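Esterase (Rhizomucor miehei, PDB 4WY5) probably hydrolyses carboxylic ester bonds as a carboxylesterase of the alpha/beta hydrolase fold, from a thermophilic fungus. Local coordinates at residues 10-15 with 301-306; 22-27 with 214-219; 51-56 with 102-107; 125-130 with 236-241; 183-188 with 316-321. All coordinates share one frame; numbering follows the deposited sequence.

Contact 1: residues 10-15 with 301-306; sequences PVYAAA and TPQYRF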
# COMPACT_ATOMS: atom_id res chain seq x y z
N PRO A 10 -12.44 -11.65 -9.46
CA PRO A 10 -12.90 -12.87 -10.14
C PRO A 10 -11.91 -14.04 -10.07
O PRO A 10 -12.36 -15.18 -9.95
CB PRO A 10 -13.08 -12.42 -11.59
CG PRO A 10 -13.44 -10.97 -11.48
CD PRO A 10 -12.71 -10.44 -10.26
N VAL A 11 -10.61 -13.77 -10.12
CA VAL A 11 -9.61 -14.84 -10.01
C VAL A 11 -9.71 -15.56 -8.66
O VAL A 11 -9.56 -16.77 -8.60
CB VAL A 11 -8.18 -14.29 -10.21
CG1 VAL A 11 -7.13 -15.23 -9.62
CG2 VAL A 11 -7.90 -14.05 -11.69
N TYR A 12 -9.99 -14.82 -7.58
CA TYR A 12 -10.09 -15.41 -6.24
C TYR A 12 -11.41 -16.16 -6.12
O TYR A 12 -11.48 -17.21 -5.47
CB TYR A 12 -9.99 -14.35 -5.14
CG TYR A 12 -8.70 -13.56 -5.22
CD1 TYR A 12 -7.50 -14.18 -5.53
CD2 TYR A 12 -8.70 -12.18 -5.05
CE1 TYR A 12 -6.31 -13.46 -5.65
CE2 TYR A 12 -7.53 -11.45 -5.15
CZ TYR A 12 -6.34 -12.09 -5.45
OH TYR A 12 -5.17 -11.36 -5.57
N ALA A 13 -12.45 -15.62 -6.74
CA ALA A 13 -13.75 -16.29 -6.73
C ALA A 13 -13.69 -17.60 -7.51
O ALA A 13 -14.26 -18.61 -7.06
CB ALA A 13 -14.84 -15.38 -7.30
N ALA A 14 -13.01 -17.60 -8.65
CA ALA A 14 -12.87 -18.81 -9.45
C ALA A 14 -12.07 -19.88 -8.71
O ALA A 14 -12.41 -21.07 -8.77
CB ALA A 14 -12.23 -18.50 -10.77
N ALA A 15 -11.02 -19.46 -8.00
CA ALA A 15 -10.17 -20.41 -7.28
C ALA A 15 -10.89 -21.08 -6.11
O ALA A 15 -10.69 -22.27 -5.86
CB ALA A 15 -8.92 -19.71 -6.79
N THR A 301 -3.02 -10.68 -10.61
CA THR A 301 -4.11 -9.73 -10.36
C THR A 301 -3.52 -8.38 -10.04
O THR A 301 -2.36 -8.31 -9.64
CB THR A 301 -4.98 -10.14 -9.17
OG1 THR A 301 -4.17 -10.14 -7.98
CG2 THR A 301 -5.61 -11.51 -9.43
N PRO A 302 -4.31 -7.30 -10.15
CA PRO A 302 -3.72 -5.99 -9.80
C PRO A 302 -3.19 -5.91 -8.37
O PRO A 302 -2.23 -5.17 -8.15
CB PRO A 302 -4.90 -5.02 -9.98
CG PRO A 302 -5.80 -5.69 -10.98
CD PRO A 302 -5.66 -7.17 -10.75
N GLN A 303 -3.76 -6.68 -7.43
CA GLN A 303 -3.26 -6.64 -6.06
C GLN A 303 -2.00 -7.51 -5.89
O GLN A 303 -1.17 -7.20 -5.02
CB GLN A 303 -4.35 -7.00 -5.03
CG GLN A 303 -5.41 -8.00 -5.41
CD GLN A 303 -6.54 -7.40 -6.25
OE1 GLN A 303 -6.49 -7.44 -7.48
NE2 GLN A 303 -7.57 -6.88 -5.58
N TYR A 304 -1.81 -8.56 -6.69
CA TYR A 304 -0.54 -9.30 -6.62
C TYR A 304 0.61 -8.39 -7.07
O TYR A 304 1.67 -8.34 -6.43
CB TYR A 304 -0.53 -10.58 -7.50
CG TYR A 304 0.85 -11.23 -7.55
CD1 TYR A 304 1.24 -12.16 -6.59
CD2 TYR A 304 1.78 -10.86 -8.53
CE1 TYR A 304 2.51 -12.74 -6.61
CE2 TYR A 304 3.06 -11.42 -8.56
CZ TYR A 304 3.41 -12.36 -7.59
OH TYR A 304 4.66 -12.93 -7.60
N ARG A 305 0.40 -7.68 -8.17
CA ARG A 305 1.43 -6.77 -8.72
C ARG A 305 1.74 -5.59 -7.75
O ARG A 305 2.90 -5.29 -7.47
CB ARG A 305 0.96 -6.26 -10.09
CG ARG A 305 1.98 -5.47 -10.90
CD ARG A 305 1.48 -5.17 -12.34
NE ARG A 305 0.19 -4.48 -12.40
CZ ARG A 305 -0.97 -5.03 -12.77
NH1 ARG A 305 -1.02 -6.31 -13.15
NH2 ARG A 305 -2.09 -4.31 -12.77
N PHE A 306 0.70 -4.96 -7.21
CA PHE A 306 0.88 -3.87 -6.23
C PHE A 306 1.71 -4.36 -5.04
O PHE A 306 2.66 -3.71 -4.62
CB PHE A 306 -0.50 -3.36 -5.75
CG PHE A 306 -0.44 -2.50 -4.50
CD1 PHE A 306 -0.21 -1.12 -4.57
CD2 PHE A 306 -0.62 -3.07 -3.25
CE1 PHE A 306 -0.16 -0.32 -3.41
CE2 PHE A 306 -0.56 -2.29 -2.08
CZ PHE A 306 -0.33 -0.91 -2.17
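The N-cap of the C-terminal helix 302-319 is one place where the N-terminal helix 10-19 packs against the alpha/beta hydrolase body, and T301 of that cap touches both V11 and Y12. The Y12 ring reaches across with its hydroxyl leading, and T301 OG1 donates to Y12 OH at 2.9 Å. The same OG1 accepts the capping bond from Y304 N (3.1 Å, N-H...O angle 153°), which leaves one oxygen as donor to a side chain and acceptor from the helix. A chi1 of 63° places OG1 between the backbone N and the carbonyl carbon of T301, within range of both partners. The methyl branch serves the apolar side: T301 CG2 lies 3.9 Å from V11 CB, with both V11 methyls at similar range. Q303 adds a contact at the ring edge, its CG approaching near the ring plane, 3.4 Å from Y12 OH, while the amide plane stands 88° from the ring. Outside the two segments, Y12 also packs on F294 and V11 on V297. The shared use of OG1 implies that the cap and the tether between helices are coupled: with Y304 N bonded to OG1, the hydroxyl proton is directed at Y12 OH, and the two bonds together hold the threonine rotamer.

Contact 2: residues 22-27 with 214-219; sequences RPPIHT and SAEDLK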
# COMPACT_ATOMS: atom_id res chain seq x y z
N ARG A 22 -13.72 -30.21 -2.20
CA ARG A 22 -12.85 -31.04 -1.36
C ARG A 22 -13.35 -31.24 0.08
O ARG A 22 -14.10 -30.41 0.60
CB ARG A 22 -11.44 -30.42 -1.35
N PRO A 23 -12.95 -32.37 0.70
CA PRO A 23 -13.14 -32.74 2.11
C PRO A 23 -12.31 -31.88 3.05
O PRO A 23 -11.31 -31.30 2.61
CB PRO A 23 -12.66 -34.20 2.16
CG PRO A 23 -11.68 -34.30 1.05
CD PRO A 23 -12.26 -33.44 -0.04
N PRO A 24 -12.69 -31.80 4.34
CA PRO A 24 -11.86 -30.98 5.23
C PRO A 24 -10.44 -31.54 5.38
O PRO A 24 -10.14 -32.64 4.92
CB PRO A 24 -12.63 -31.02 6.56
CG PRO A 24 -13.43 -32.29 6.50
CD PRO A 24 -13.81 -32.45 5.05
N ILE A 25 -9.56 -30.78 6.03
CA ILE A 25 -8.13 -31.05 5.93
C ILE A 25 -7.73 -32.22 6.81
O ILE A 25 -6.88 -33.02 6.42
CB ILE A 25 -7.28 -29.80 6.29
CG1 ILE A 25 -7.76 -28.61 5.45
CG2 ILE A 25 -5.80 -30.07 6.03
CD1 ILE A 25 -6.80 -27.42 5.45
N HIS A 26 -8.34 -32.34 7.98
CA HIS A 26 -7.97 -33.39 8.93
C HIS A 26 -8.27 -34.80 8.39
O HIS A 26 -7.94 -35.79 9.02
CB HIS A 26 -8.70 -33.18 10.26
CG HIS A 26 -10.11 -33.70 10.26
ND1 HIS A 26 -10.50 -34.76 11.05
CD2 HIS A 26 -11.20 -33.33 9.55
CE1 HIS A 26 -11.78 -35.01 10.83
NE2 HIS A 26 -12.23 -34.15 9.93
N THR A 27 -8.88 -34.87 7.21
CA THR A 27 -9.16 -36.14 6.55
C THR A 27 -8.37 -36.29 5.25
O THR A 27 -8.94 -36.58 4.20
CB THR A 27 -10.67 -36.32 6.23
OG1 THR A 27 -11.06 -35.44 5.17
CG2 THR A 27 -11.53 -36.05 7.46
N SER A 214 -11.27 -21.13 6.25
CA SER A 214 -12.42 -21.24 7.17
C SER A 214 -12.07 -21.33 8.66
O SER A 214 -10.95 -21.64 9.04
CB SER A 214 -13.25 -22.46 6.79
OG SER A 214 -12.63 -23.64 7.25
N ALA A 215 -13.06 -21.07 9.51
CA ALA A 215 -12.87 -21.27 10.95
C ALA A 215 -12.51 -22.74 11.26
O ALA A 215 -11.77 -23.02 12.20
CB ALA A 215 -14.13 -20.87 11.71
N GLU A 216 -13.03 -23.65 10.44
CA GLU A 216 -12.74 -25.08 10.53
C GLU A 216 -11.29 -25.42 10.14
O GLU A 216 -10.64 -26.26 10.79
CB GLU A 216 -13.71 -25.86 9.64
CG GLU A 216 -13.87 -27.35 9.96
CD GLU A 216 -14.26 -28.18 8.73
OE1 GLU A 216 -13.79 -27.87 7.61
OE2 GLU A 216 -15.06 -29.14 8.89
N ASP A 217 -10.79 -24.77 9.09
CA ASP A 217 -9.40 -24.94 8.68
C ASP A 217 -8.47 -24.48 9.80
O ASP A 217 -7.49 -25.16 10.14
CB ASP A 217 -9.09 -24.16 7.39
CG ASP A 217 -9.78 -24.75 6.15
OD1 ASP A 217 -10.06 -25.96 6.12
OD2 ASP A 217 -10.05 -23.98 5.20
N LEU A 218 -8.79 -23.33 10.39
CA LEU A 218 -7.98 -22.74 11.45
C LEU A 218 -7.81 -23.65 12.66
O LEU A 218 -6.73 -23.71 13.26
CB LEU A 218 -8.59 -21.42 11.93
CG LEU A 218 -8.07 -20.08 11.41
CD1 LEU A 218 -8.74 -18.94 12.19
CD2 LEU A 218 -6.56 -19.98 11.49
N LYS A 219 -8.88 -24.35 13.02
CA LYS A 219 -8.85 -25.21 14.20
C LYS A 219 -7.91 -26.38 13.97
O LYS A 219 -7.23 -26.82 14.89
CB LYS A 219 -10.26 -25.71 14.56
CG LYS A 219 -10.29 -26.44 15.90
CD LYS A 219 -11.12 -27.72 15.87
CE LYS A 219 -10.80 -28.62 17.07
NZ LYS A 219 -11.04 -27.95 18.40
O HOH W 1 -10.88 -28.17 7.21
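I25 meets D217 with the outer half of its side chain, which can be traced outward from CB. Beyond CB, CG1 comes within 3.6 Å of D217 OD1, and CD1 at the tip lies equally close to the same oxygen. A chi1 of -52° sets CG1 anti to the carbonyl carbon of I25 and brings it and CD1 to OD1, the two side chains crossing at about a right angle. Beside them P24 CB rests 3.5 Å from E216 OE1, so each contact pairs aliphatic carbon with carboxylate oxygen. No direct hydrogen bond spans the segments. A water does so instead: it accepts from I25 N and donates to both carboxylates, at 2.6 Å to D217 OD1 and 3.0 Å to E216 OE1. The other oxygen, D217 OD2, accepts from S214 N (3.3 Å), which arrives 39° out of the carboxylate plane, while S214 OG accepts from D217 N at 2.8 Å. These reciprocal bonds form a capping box at the start of helix 215-225. Further along that helix, F220 and F221 also touch I25. The chemistry implies a hydrated surface junction in which the capping box holds the D217 carboxylate in place, and the water, giving both protons to acidic groups, probably eases the closeness of two negative charges.

Contact 3: residues 51-56 with 102-107; sequences VIEEDK and PVRDLT. With SO4 (sulfate ion), chain D.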
# COMPACT_ATOMS: atom_id res chain seq x y z
N VAL A 51 17.19 -17.34 -12.67
CA VAL A 51 17.82 -17.17 -11.36
C VAL A 51 18.98 -18.17 -11.19
O VAL A 51 19.04 -19.19 -11.90
CB VAL A 51 16.78 -17.39 -10.20
CG1 VAL A 51 17.43 -17.27 -8.90
CG2 VAL A 51 15.62 -16.38 -10.23
N ILE A 52 19.90 -17.90 -10.26
CA ILE A 52 20.91 -18.86 -9.85
C ILE A 52 20.59 -19.43 -8.46
O ILE A 52 20.66 -18.71 -7.47
CB ILE A 52 22.32 -18.24 -9.83
CG1 ILE A 52 22.68 -17.69 -11.20
CG2 ILE A 52 23.36 -19.28 -9.43
CD1 ILE A 52 23.72 -16.66 -11.13
N GLU A 53 20.26 -20.71 -8.40
CA GLU A 53 19.76 -21.37 -7.18
C GLU A 53 20.76 -22.41 -6.64
O GLU A 53 21.47 -23.06 -7.41
CB GLU A 53 18.40 -22.03 -7.46
CG GLU A 53 17.89 -22.96 -6.36
CD GLU A 53 16.52 -23.58 -6.67
OE1 GLU A 53 16.35 -24.79 -6.38
OE2 GLU A 53 15.63 -22.87 -7.18
N GLU A 54 20.84 -22.56 -5.32
CA GLU A 54 21.79 -23.49 -4.70
C GLU A 54 21.29 -23.99 -3.34
O GLU A 54 20.84 -23.19 -2.53
CB GLU A 54 23.14 -22.79 -4.53
CG GLU A 54 24.15 -23.55 -3.70
CD GLU A 54 25.46 -22.80 -3.55
OE1 GLU A 54 25.50 -21.57 -3.80
OE2 GLU A 54 26.46 -23.44 -3.17
N ASP A 55 21.36 -25.31 -3.10
CA ASP A 55 20.92 -25.89 -1.81
C ASP A 55 22.12 -26.30 -0.92
O ASP A 55 23.11 -26.83 -1.41
CB ASP A 55 20.00 -27.10 -2.04
CG ASP A 55 18.59 -26.70 -2.50
OD1 ASP A 55 18.27 -25.50 -2.49
OD2 ASP A 55 17.79 -27.59 -2.87
N LYS A 56 22.00 -26.05 0.39
CA LYS A 56 23.07 -26.31 1.36
C LYS A 56 22.52 -26.89 2.68
O LYS A 56 21.39 -26.59 3.09
CB LYS A 56 23.85 -25.02 1.65
CG LYS A 56 24.64 -24.46 0.47
CD LYS A 56 25.48 -23.25 0.86
CE LYS A 56 26.70 -23.63 1.68
NZ LYS A 56 27.65 -24.46 0.88
N PRO A 102 6.53 -15.88 -5.83
CA PRO A 102 6.94 -14.67 -5.09
C PRO A 102 8.43 -14.61 -4.69
O PRO A 102 8.98 -13.50 -4.65
CB PRO A 102 6.07 -14.70 -3.83
CG PRO A 102 5.65 -16.14 -3.68
CD PRO A 102 5.52 -16.66 -5.09
N VAL A 103 9.07 -15.75 -4.45
CA VAL A 103 10.49 -15.76 -4.08
C VAL A 103 11.38 -15.29 -5.24
O VAL A 103 12.28 -14.44 -5.07
CB VAL A 103 10.95 -17.16 -3.63
CG1 VAL A 103 12.47 -17.25 -3.57
CG2 VAL A 103 10.34 -17.50 -2.29
N ARG A 104 11.13 -15.83 -6.42
CA ARG A 104 11.92 -15.45 -7.58
C ARG A 104 11.65 -14.01 -8.03
O ARG A 104 12.59 -13.31 -8.43
CB ARG A 104 11.69 -16.46 -8.72
CG ARG A 104 12.44 -17.78 -8.45
CD ARG A 104 12.50 -18.79 -9.60
NE ARG A 104 13.13 -20.03 -9.13
CZ ARG A 104 13.48 -21.06 -9.90
NH1 ARG A 104 13.28 -21.02 -11.21
NH2 ARG A 104 14.04 -22.13 -9.35
N ASP A 105 10.41 -13.55 -7.90
CA ASP A 105 10.05 -12.14 -8.17
C ASP A 105 10.76 -11.12 -7.24
O ASP A 105 11.34 -10.14 -7.69
CB ASP A 105 8.52 -11.93 -8.07
CG ASP A 105 7.77 -12.43 -9.31
OD1 ASP A 105 8.44 -12.82 -10.30
OD2 ASP A 105 6.52 -12.40 -9.32
N LEU A 106 10.66 -11.34 -5.93
CA LEU A 106 11.34 -10.47 -4.96
C LEU A 106 12.86 -10.42 -5.17
O LEU A 106 13.48 -9.36 -5.07
CB LEU A 106 11.03 -10.93 -3.53
CG LEU A 106 9.54 -10.80 -3.14
CD1 LEU A 106 9.24 -11.47 -1.80
CD2 LEU A 106 9.13 -9.32 -3.11
N THR A 107 13.45 -11.58 -5.46
CA THR A 107 14.90 -11.70 -5.60
C THR A 107 15.44 -10.84 -6.76
O THR A 107 16.34 -10.03 -6.54
CB THR A 107 15.32 -13.18 -5.80
OG1 THR A 107 15.02 -13.92 -4.61
CG2 THR A 107 16.82 -13.29 -6.11
S SO4 D . 14.68 -25.13 -11.88
O1 SO4 D . 15.03 -26.47 -12.36
O2 SO4 D . 15.88 -24.42 -11.44
O3 SO4 D . 14.05 -24.36 -12.96
O4 SO4 D . 13.76 -25.26 -10.75
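E53 and R104 form a salt bridge between edge strand 52-60 and helix 100-110, with R104 NH2 donating to E53 OE2 at 2.8 Å. The oxygen is met nearly along its C-O axis and lies 18° out of the guanidinium plane; the N-H...O angle of 135° shows that the bond is bent. Carboxylate and guanidinium planes stand 72° apart, and the pairing is through a single nitrogen and a single oxygen. Just behind the charged end, the aliphatic stem of R104 runs past V51, whose CG2 lies 3.9 Å from R104 CG and 4.0 Å from R104 CD. That stem is extended from CG to NE, which carries the guanidinium beyond the valine to the glutamate. A sulfate ion, probably from the crystallisation liquor, sits at the guanidinium edge, its O4 a weak 3.4 Å from R104 NH2.

In the next shell, K96 NZ makes salt bridges to E53 OE1, the oxygen R104 does not use, and to D55 OD2. V51 packs on V70 of the neighbouring strand 63-71, and E53 on T68 of the same strand. Each carboxylate oxygen of E53 has a basic partner, which would favour its ionised form, and R104, partly exposed, offers positive charge on which an anion from solution can settle.

Contact 4: residues 125-130 with 236-241; sequences AKFPTA and KLATLE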
# COMPACT_ATOMS: atom_id res chain seq x y z
N ALA A 125 6.76 -31.68 14.15
CA ALA A 125 7.42 -30.77 15.07
C ALA A 125 6.38 -29.78 15.57
O ALA A 125 5.39 -29.55 14.88
CB ALA A 125 8.58 -30.04 14.38
N LYS A 126 6.60 -29.22 16.76
CA LYS A 126 5.67 -28.23 17.31
C LYS A 126 6.38 -26.98 17.83
O LYS A 126 7.62 -26.91 17.84
CB LYS A 126 4.82 -28.87 18.41
CG LYS A 126 3.66 -29.69 17.84
CD LYS A 126 3.04 -30.63 18.85
CE LYS A 126 2.00 -31.53 18.18
NZ LYS A 126 0.72 -30.79 17.88
N PHE A 127 5.59 -25.99 18.24
CA PHE A 127 6.11 -24.77 18.85
C PHE A 127 7.04 -25.15 20.00
O PHE A 127 6.66 -25.98 20.83
CB PHE A 127 4.95 -23.88 19.35
CG PHE A 127 5.39 -22.67 20.14
CD1 PHE A 127 5.65 -21.47 19.50
CD2 PHE A 127 5.52 -22.74 21.52
CE1 PHE A 127 6.05 -20.35 20.22
CE2 PHE A 127 5.93 -21.63 22.26
CZ PHE A 127 6.19 -20.43 21.60
N PRO A 128 8.24 -24.55 20.06
CA PRO A 128 8.76 -23.48 19.21
C PRO A 128 9.96 -23.86 18.33
O PRO A 128 10.85 -23.03 18.14
CB PRO A 128 9.22 -22.44 20.23
CG PRO A 128 9.82 -23.32 21.32
CD PRO A 128 9.02 -24.64 21.31
N THR A 129 9.97 -25.08 17.79
CA THR A 129 11.14 -25.58 17.07
C THR A 129 11.54 -24.68 15.88
O THR A 129 12.71 -24.29 15.77
CB THR A 129 10.88 -27.01 16.54
OG1 THR A 129 10.51 -27.87 17.63
CG2 THR A 129 12.12 -27.58 15.85
N ALA A 130 10.57 -24.32 15.04
CA ALA A 130 10.87 -23.51 13.84
C ALA A 130 11.44 -22.14 14.18
O ALA A 130 12.35 -21.67 13.50
CB ALA A 130 9.63 -23.37 12.97
N LYS A 236 3.53 -15.33 24.25
CA LYS A 236 3.38 -14.36 23.15
C LYS A 236 4.10 -14.81 21.87
O LYS A 236 3.70 -14.42 20.77
CB LYS A 236 3.87 -12.95 23.53
CG LYS A 236 5.37 -12.71 23.54
CD LYS A 236 6.01 -13.18 24.83
CE LYS A 236 7.52 -13.14 24.74
NZ LYS A 236 8.11 -13.73 25.96
N LEU A 237 5.16 -15.61 21.99
CA LEU A 237 5.86 -16.09 20.82
C LEU A 237 4.99 -17.09 20.05
O LEU A 237 5.16 -17.28 18.84
CB LEU A 237 7.19 -16.73 21.20
CG LEU A 237 8.24 -15.84 21.88
CD1 LEU A 237 9.48 -16.67 22.28
CD2 LEU A 237 8.64 -14.66 20.98
N ALA A 238 4.03 -17.68 20.74
CA ALA A 238 3.06 -18.56 20.09
C ALA A 238 1.88 -17.74 19.56
O ALA A 238 1.49 -17.88 18.39
CB ALA A 238 2.54 -19.61 21.06
N THR A 239 1.33 -16.90 20.42
CA THR A 239 0.20 -16.06 20.04
C THR A 239 0.55 -14.60 20.30
O THR A 239 0.37 -14.08 21.41
CB THR A 239 -1.10 -16.47 20.80
OG1 THR A 239 -0.86 -16.46 22.22
CG2 THR A 239 -1.57 -17.87 20.37
N LEU A 240 1.06 -13.95 19.24
CA LEU A 240 1.54 -12.57 19.22
C LEU A 240 0.61 -11.55 19.90
O LEU A 240 1.07 -10.53 20.43
CB LEU A 240 1.77 -12.14 17.76
CG LEU A 240 3.07 -12.34 16.96
CD1 LEU A 240 4.29 -12.52 17.84
CD2 LEU A 240 2.97 -13.45 15.92
N GLU A 241 -0.69 -11.80 19.87
CA GLU A 241 -1.65 -10.88 20.48
C GLU A 241 -1.38 -10.61 21.97
O GLU A 241 -1.76 -9.56 22.49
CB GLU A 241 -3.05 -11.45 20.28
CG GLU A 241 -4.19 -10.64 20.80
CD GLU A 241 -5.42 -11.50 20.91
OE1 GLU A 241 -5.25 -12.72 21.18
OE2 GLU A 241 -6.54 -10.98 20.71
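K126 O is gripped twice from T129, by the backbone N at 3.0 Å and by OG1 at 3.1 Å, the hydroxyl lying in the carbonyl plane. This pair of hydrogen bonds closes the turn in front of helix 129-143, from which F127 projects to L237 and A238. CG of F127 is anti to the backbone N (chi1 173°), and the ring is thereby carried to the backbone of the 236-241 loop. A238 CB sits over one face in a CH-pi contact, 3.8 Å from the ring centroid and 15° off the normal. P128 CB covers the opposite face, above the ring centre, so the phenyl is sandwiched between its own cis-proline neighbour and the alanine. L237 supplies the edge: its CB lies in the ring plane, 3.9 Å from F127 CZ. The peptide between these two residues is closer still, with A238 N and L237 C each 3.4 Å from F127 CE1. Around this group, A238 packs on L233 and L237 on I172 of helix 162-176, while the backbone of F127 is bonded to that of Y225. An aromatic residue before a cis-proline, its ring stacked on the proline, is characteristic of a cis-proline (type VI) beta turn; here it leads into helix 129-143 of the alpha/beta hydrolase fold and docks on the connection between helices 230-233 and 245-248.

Contact 5: residues 183-188 with 316-321; sequences IKTQVL and RDIYAK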
# COMPACT_ATOMS: atom_id res chain seq x y z
N ILE A 183 18.33 -7.61 12.79
CA ILE A 183 17.29 -7.48 11.77
C ILE A 183 16.90 -6.01 11.53
O ILE A 183 16.46 -5.33 12.45
CB ILE A 183 16.04 -8.30 12.18
CG1 ILE A 183 16.44 -9.77 12.36
CG2 ILE A 183 14.94 -8.20 11.12
CD1 ILE A 183 15.39 -10.60 13.09
N LYS A 184 17.07 -5.52 10.29
CA LYS A 184 16.78 -4.11 10.00
C LYS A 184 15.32 -3.80 9.62
O LYS A 184 14.90 -2.63 9.66
CB LYS A 184 17.71 -3.58 8.88
CG LYS A 184 19.22 -3.72 9.16
CD LYS A 184 19.60 -3.21 10.57
CE LYS A 184 21.12 -3.22 10.81
NZ LYS A 184 21.73 -4.60 10.86
N THR A 185 14.53 -4.82 9.25
CA THR A 185 13.10 -4.63 8.99
C THR A 185 12.36 -5.99 8.97
O THR A 185 12.96 -7.03 8.70
CB THR A 185 12.85 -3.84 7.65
OG1 THR A 185 11.48 -3.39 7.57
CG2 THR A 185 13.18 -4.68 6.42
N GLN A 186 11.07 -5.97 9.34
CA GLN A 186 10.21 -7.15 9.28
C GLN A 186 9.04 -6.88 8.31
O GLN A 186 8.37 -5.84 8.41
CB GLN A 186 9.67 -7.51 10.68
CG GLN A 186 9.00 -6.34 11.47
CD GLN A 186 8.46 -6.74 12.87
OE1 GLN A 186 7.87 -7.81 13.06
NE2 GLN A 186 8.68 -5.86 13.86
N VAL A 187 8.80 -7.79 7.37
CA VAL A 187 7.70 -7.67 6.40
C VAL A 187 6.67 -8.77 6.67
O VAL A 187 6.97 -9.97 6.58
CB VAL A 187 8.20 -7.76 4.92
CG1 VAL A 187 7.03 -7.70 3.95
CG2 VAL A 187 9.23 -6.65 4.61
N LEU A 188 5.45 -8.36 7.04
CA LEU A 188 4.45 -9.29 7.57
C LEU A 188 3.21 -9.34 6.68
O LEU A 188 2.40 -8.41 6.71
CB LEU A 188 4.06 -8.89 9.01
CG LEU A 188 5.18 -8.45 9.98
CD1 LEU A 188 4.64 -7.98 11.35
CD2 LEU A 188 6.27 -9.52 10.19
N ARG A 316 14.20 -1.58 -0.59
CA ARG A 316 15.28 -0.77 -1.15
C ARG A 316 15.45 0.55 -0.38
O ARG A 316 16.56 1.07 -0.28
CB ARG A 316 15.03 -0.55 -2.65
CG ARG A 316 15.17 -1.89 -3.45
CD ARG A 316 14.92 -1.77 -4.97
NE ARG A 316 15.81 -0.79 -5.60
CZ ARG A 316 17.07 -1.03 -5.96
NH1 ARG A 316 17.63 -2.22 -5.72
NH2 ARG A 316 17.80 -0.08 -6.52
N ASP A 317 14.37 1.04 0.21
CA ASP A 317 14.44 2.22 1.09
C ASP A 317 15.23 1.93 2.38
O ASP A 317 16.05 2.74 2.82
CB ASP A 317 13.02 2.70 1.44
CG ASP A 317 13.00 3.98 2.28
OD1 ASP A 317 12.91 5.09 1.72
OD2 ASP A 317 13.06 3.86 3.52
N ILE A 318 14.96 0.77 2.98
CA ILE A 318 15.64 0.34 4.21
C ILE A 318 17.13 0.02 3.98
O ILE A 318 18.01 0.45 4.75
CB ILE A 318 14.96 -0.92 4.80
CG1 ILE A 318 13.57 -0.56 5.33
CG2 ILE A 318 15.79 -1.49 5.95
CD1 ILE A 318 13.58 0.41 6.51
N TYR A 319 17.41 -0.74 2.93
CA TYR A 319 18.76 -1.17 2.61
C TYR A 319 19.70 0.02 2.30
O TYR A 319 20.89 -0.01 2.61
CB TYR A 319 18.74 -2.13 1.40
CG TYR A 319 18.21 -3.54 1.65
CD1 TYR A 319 18.40 -4.20 2.86
CD2 TYR A 319 17.56 -4.23 0.62
CE1 TYR A 319 17.92 -5.52 3.06
CE2 TYR A 319 17.10 -5.53 0.80
CZ TYR A 319 17.28 -6.17 2.02
OH TYR A 319 16.81 -7.45 2.17
N ALA A 320 19.16 1.08 1.71
CA ALA A 320 19.98 2.22 1.29
C ALA A 320 20.61 2.95 2.49
O ALA A 320 21.63 3.64 2.33
CB ALA A 320 19.16 3.19 0.45
N LYS A 321 20.03 2.79 3.69
CA LYS A 321 20.59 3.39 4.92
C LYS A 321 21.85 2.67 5.42
O LYS A 321 22.48 3.14 6.37
CB LYS A 321 19.59 3.35 6.08
CG LYS A 321 18.16 3.78 5.81
CD LYS A 321 17.28 3.27 6.98
CE LYS A 321 16.03 4.11 7.18
NZ LYS A 321 16.35 5.54 7.51
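I318 and T185 join helix 302-319 to strand 185-189 of the central sheet, an element of the alpha/beta packing that defines the alpha/beta hydrolase fold. Both CB atoms point at the opposing segment and the two side chains run obliquely to one another. The isoleucine straddles the threonine with two branches: CG1, anti to the carbonyl carbon at a chi1 of -68°, and CG2 each come to 4.1 Å from T185 CB. T185 also turns its methyl inward, CG2 lying 4.1 Å from I318 CG2. The hydroxyl takes no part in bonding across the two segments; T185 OG1 is hydrogen-bonded to P253 O and to H314 NE2, the latter one turn back along the same helix. A buried polar atom is thus satisfied beside a junction without hydrogen bonds, made mostly of carbon contacts.

The K184 side chain contributes only its CB, which faces I318, while the remainder, bent at chi2 and chi4, turns away toward E153 O and A181 O, both bonded to NZ, and a cation-pi contact with Y322. The carbon-carbon separations across the two segments are near van der Waals distance, so the fit rests on shape. The closest approach is from a methyl to a backbone oxygen: I318 CG2 to K184 O, 4.0 Å.

In the fold
Contacts 1 and 5 are buried and share helix 302-319, one at its N-cap and the other near its C-terminal end; the first combines a hydroxyl bond with methyl packing, whereas the second has no hydrogen bond across it and rests mainly on aliphatic packing. Contacts 2, 3 and 4 lie at the surface and differ in chemistry: a water between two carboxylates, a salt bridge, and a ring clasped by aliphatic carbons. Contacts 3 and 5 reach the same sheet, with centres about 19 Å apart. Contact 1 touches contact 3 directly, where Y304 OH lies 2.6 Å from D105 OD2, a probable hydrogen bond. Contacts 1 and 4 lie on opposite sides of the chain's centre.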